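Local coordinates for protein ACDH-11, isoform b (Caenorhabditis elegans, PDB 4Y9J) that belongs to the acyl-CoA dehydrogenase family of flavoproteins and binds flavin-adenine dinucleotide in a four-chain assembly, at residues Ala359-Gly367 with Asp554-Gln565. Residues are numbered along the deposited sequence; the frame is centred on the assembly and turned at random.
Sequences AKMEVDTRG and DIEVAYRYCCEQ
Val363 and Val557 meet where helix 359-367 crosses helix 554-563 almost at a right angle (crossing angle -88°), the axes 9.4 Å apart. Short, branched valines suit the crossing point, where their methyls fill the space between the backbones: the CG2 methyls lie 4.3 Å apart, while Val363 CG1, anti to its backbone N (chi1 166°), rests 3.9 Å from Tyr561 CB. The Tyr561 ring turns its edge to the carbonyl of Val363 and reaches Gly367, which, lacking a side chain, leaves room for the ring: Tyr561 CE2 comes 4.0 Å from Gly367 CA. On one flank of this packed centre, the extended Arg366 lays one guanidinium face over Val557 CG2. Its NH1 forms a long salt bridge to Asp554 OD1 (3.4 Å), doubled by a bridging water; Glu362 holds NE in plane, and Arg36 also pairs with Asp554. Buried Arg560 packs against Ala359 and forms a salt bridge with Asp583 of the second subunit.

The Lys360 side is looser and wetter. Exposed Lys360 is long enough to donate from NZ both to Asp364 OD1 and to Gln565 OE1 (3.0 Å), meeting the latter from above the amide plane. Gln565 NE2 sits over the centre of the Tyr561 ring and donates a hydrogen bond to Tyr561 O, while one water links Lys360 NZ to Arg560 O and another links Asp364 OD1 to Gln565 NE2. This near-perpendicular helix packing joins the acyl-CoA dehydrogenase C-terminal helical domain to the additional helical C-terminal region of ACDH-11.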
# COMPACT_ATOMS: atom_id res chain seq x y z
N ALA B 359 1.72 -30.05 27.63
CA ALA B 359 1.37 -31.44 27.67
C ALA B 359 -0.11 -31.60 27.41
O ALA B 359 -0.50 -32.49 26.72
CB ALA B 359 1.79 -32.11 28.95
N LYS B 360 -0.94 -30.71 27.98
CA LYS B 360 -2.37 -30.79 27.75
C LYS B 360 -2.74 -30.57 26.27
O LYS B 360 -3.62 -31.25 25.75
CB LYS B 360 -3.14 -29.78 28.67
CG LYS B 360 -4.63 -29.65 28.36
CD LYS B 360 -5.42 -30.95 28.62
CE LYS B 360 -6.99 -30.82 28.66
NZ LYS B 360 -7.68 -32.12 28.24
N MET B 361 -2.10 -29.61 25.60
CA MET B 361 -2.28 -29.39 24.15
C MET B 361 -1.92 -30.64 23.34
O MET B 361 -2.64 -30.99 22.41
CB MET B 361 -1.45 -28.20 23.66
CG MET B 361 -1.83 -26.89 24.39
SD MET B 361 -0.61 -25.56 24.26
CE MET B 361 -0.32 -25.33 22.56
N GLU B 362 -0.85 -31.31 23.73
CA GLU B 362 -0.43 -32.50 23.09
C GLU B 362 -1.44 -33.65 23.25
O GLU B 362 -1.72 -34.34 22.31
CB GLU B 362 0.97 -32.87 23.56
CG GLU B 362 1.47 -34.12 22.90
CD GLU B 362 1.71 -33.93 21.41
OE1 GLU B 362 1.95 -32.79 20.99
OE2 GLU B 362 1.66 -34.94 20.68
N VAL B 363 -1.99 -33.84 24.44
CA VAL B 363 -2.98 -34.89 24.72
C VAL B 363 -4.23 -34.69 23.84
O VAL B 363 -4.71 -35.63 23.19
CB VAL B 363 -3.39 -34.85 26.21
CG1 VAL B 363 -4.65 -35.69 26.49
CG2 VAL B 363 -2.26 -35.29 27.12
N ASP B 364 -4.71 -33.45 23.77
CA ASP B 364 -5.92 -33.15 23.02
C ASP B 364 -5.69 -33.31 21.50
O ASP B 364 -6.57 -33.72 20.79
CB ASP B 364 -6.42 -31.73 23.35
CG ASP B 364 -7.10 -31.62 24.74
OD1 ASP B 364 -7.49 -32.67 25.33
OD2 ASP B 364 -7.27 -30.44 25.18
N THR B 365 -4.50 -32.99 21.04
CA THR B 365 -4.14 -33.02 19.63
C THR B 365 -4.01 -34.50 19.20
O THR B 365 -4.43 -34.84 18.13
CB THR B 365 -2.82 -32.27 19.40
OG1 THR B 365 -3.01 -30.84 19.68
CG2 THR B 365 -2.36 -32.42 18.01
N ARG B 366 -3.42 -35.34 20.05
CA ARG B 366 -3.26 -36.73 19.70
C ARG B 366 -4.60 -37.42 19.53
O ARG B 366 -4.76 -38.24 18.63
CB ARG B 366 -2.42 -37.47 20.71
CG ARG B 366 -0.99 -37.05 20.71
CD ARG B 366 -0.14 -37.95 21.57
NE ARG B 366 1.23 -37.50 21.74
CZ ARG B 366 2.20 -38.28 22.20
NH1 ARG B 366 1.98 -39.56 22.55
NH2 ARG B 366 3.41 -37.77 22.33
N GLY B 367 -5.57 -37.10 20.37
CA GLY B 367 -6.89 -37.73 20.28
C GLY B 367 -7.56 -37.42 18.92
O GLY B 367 -8.07 -38.27 18.21
N ASP B 554 2.29 -42.92 25.17
CA ASP B 554 1.02 -43.28 24.57
C ASP B 554 0.02 -43.70 25.64
O ASP B 554 -1.16 -43.34 25.56
CB ASP B 554 1.19 -44.41 23.54
CG ASP B 554 1.90 -43.94 22.24
OD1 ASP B 554 1.66 -42.80 21.76
OD2 ASP B 554 2.69 -44.74 21.66
N ILE B 555 0.48 -44.42 26.65
CA ILE B 555 -0.42 -44.84 27.78
C ILE B 555 -0.88 -43.64 28.61
O ILE B 555 -2.04 -43.49 28.95
CB ILE B 555 0.24 -45.89 28.72
CG1 ILE B 555 0.43 -47.23 28.02
CG2 ILE B 555 -0.63 -46.14 29.95
CD1 ILE B 555 1.46 -48.14 28.64
N GLU B 556 0.06 -42.78 28.92
CA GLU B 556 -0.23 -41.62 29.74
C GLU B 556 -1.21 -40.66 29.04
O GLU B 556 -2.09 -40.07 29.67
CB GLU B 556 1.06 -40.89 30.04
CG GLU B 556 0.85 -39.77 31.04
CD GLU B 556 0.33 -40.25 32.41
OE1 GLU B 556 -0.25 -39.39 33.17
OE2 GLU B 556 0.55 -41.46 32.74
N VAL B 557 -1.07 -40.53 27.73
CA VAL B 557 -1.98 -39.70 26.93
C VAL B 557 -3.40 -40.29 26.92
O VAL B 557 -4.38 -39.57 27.08
CB VAL B 557 -1.46 -39.57 25.49
CG1 VAL B 557 -2.52 -38.99 24.60
CG2 VAL B 557 -0.24 -38.68 25.43
N ALA B 558 -3.53 -41.62 26.78
CA ALA B 558 -4.85 -42.23 26.78
C ALA B 558 -5.51 -42.04 28.13
O ALA B 558 -6.73 -41.78 28.18
CB ALA B 558 -4.80 -43.69 26.41
N TYR B 559 -4.74 -42.22 29.21
CA TYR B 559 -5.25 -42.02 30.53
C TYR B 559 -5.74 -40.59 30.76
O TYR B 559 -6.86 -40.37 31.24
CB TYR B 559 -4.21 -42.45 31.59
CG TYR B 559 -4.64 -42.03 32.94
CD1 TYR B 559 -5.54 -42.78 33.64
CD2 TYR B 559 -4.25 -40.80 33.48
CE1 TYR B 559 -5.99 -42.41 34.87
CE2 TYR B 559 -4.71 -40.42 34.74
CZ TYR B 559 -5.58 -41.25 35.42
OH TYR B 559 -6.11 -40.95 36.68
N ARG B 560 -4.90 -39.62 30.41
CA ARG B 560 -5.28 -38.18 30.59
C ARG B 560 -6.46 -37.77 29.75
O ARG B 560 -7.37 -37.07 30.21
CB ARG B 560 -4.09 -37.29 30.34
CG ARG B 560 -2.96 -37.55 31.31
CD ARG B 560 -1.87 -36.55 31.11
NE ARG B 560 -0.69 -36.79 31.92
CZ ARG B 560 0.32 -35.93 32.04
NH1 ARG B 560 0.24 -34.77 31.47
NH2 ARG B 560 1.39 -36.22 32.77
N TYR B 561 -6.51 -38.27 28.52
CA TYR B 561 -7.61 -37.90 27.64
C TYR B 561 -8.90 -38.48 28.22
O TYR B 561 -9.93 -37.82 28.21
CB TYR B 561 -7.38 -38.46 26.21
CG TYR B 561 -8.36 -37.93 25.20
CD1 TYR B 561 -9.63 -38.47 25.09
CD2 TYR B 561 -8.01 -36.87 24.36
CE1 TYR B 561 -10.55 -37.94 24.18
CE2 TYR B 561 -8.92 -36.33 23.47
CZ TYR B 561 -10.19 -36.90 23.38
OH TYR B 561 -11.08 -36.37 22.52
N CYS B 562 -8.85 -39.71 28.71
CA CYS B 562 -10.07 -40.38 29.09
C CYS B 562 -10.52 -40.07 30.52
O CYS B 562 -11.72 -40.09 30.82
CB CYS B 562 -9.91 -41.89 28.95
SG CYS B 562 -9.85 -42.43 27.24
N CYS B 563 -9.58 -39.89 31.43
CA CYS B 563 -9.94 -39.83 32.82
C CYS B 563 -9.85 -38.44 33.38
O CYS B 563 -10.28 -38.25 34.47
CB CYS B 563 -9.01 -40.72 33.62
SG CYS B 563 -9.26 -42.46 33.15
N GLU B 564 -9.19 -37.52 32.70
CA GLU B 564 -8.92 -36.15 33.27
C GLU B 564 -9.70 -35.03 32.65
O GLU B 564 -9.55 -33.87 33.05
CB GLU B 564 -7.43 -35.79 33.20
CG GLU B 564 -6.59 -36.65 34.14
CD GLU B 564 -5.11 -36.31 34.18
OE1 GLU B 564 -4.63 -35.55 33.36
OE2 GLU B 564 -4.39 -36.86 35.05
N GLN B 565 -10.59 -35.37 31.73
CA GLN B 565 -11.59 -34.42 31.27
C GLN B 565 -12.89 -35.18 31.15
O GLN B 565 -12.92 -36.41 30.96
CB GLN B 565 -11.19 -33.82 29.94
CG GLN B 565 -10.84 -34.87 28.92
CD GLN B 565 -10.47 -34.28 27.60
OE1 GLN B 565 -10.38 -33.01 27.45
NE2 GLN B 565 -10.22 -35.15 26.63
O HOH W 1 -7.19 -34.42 29.61
O HOH W 2 -10.19 -33.39 24.31
O HOH W 3 -0.43 -41.14 22.07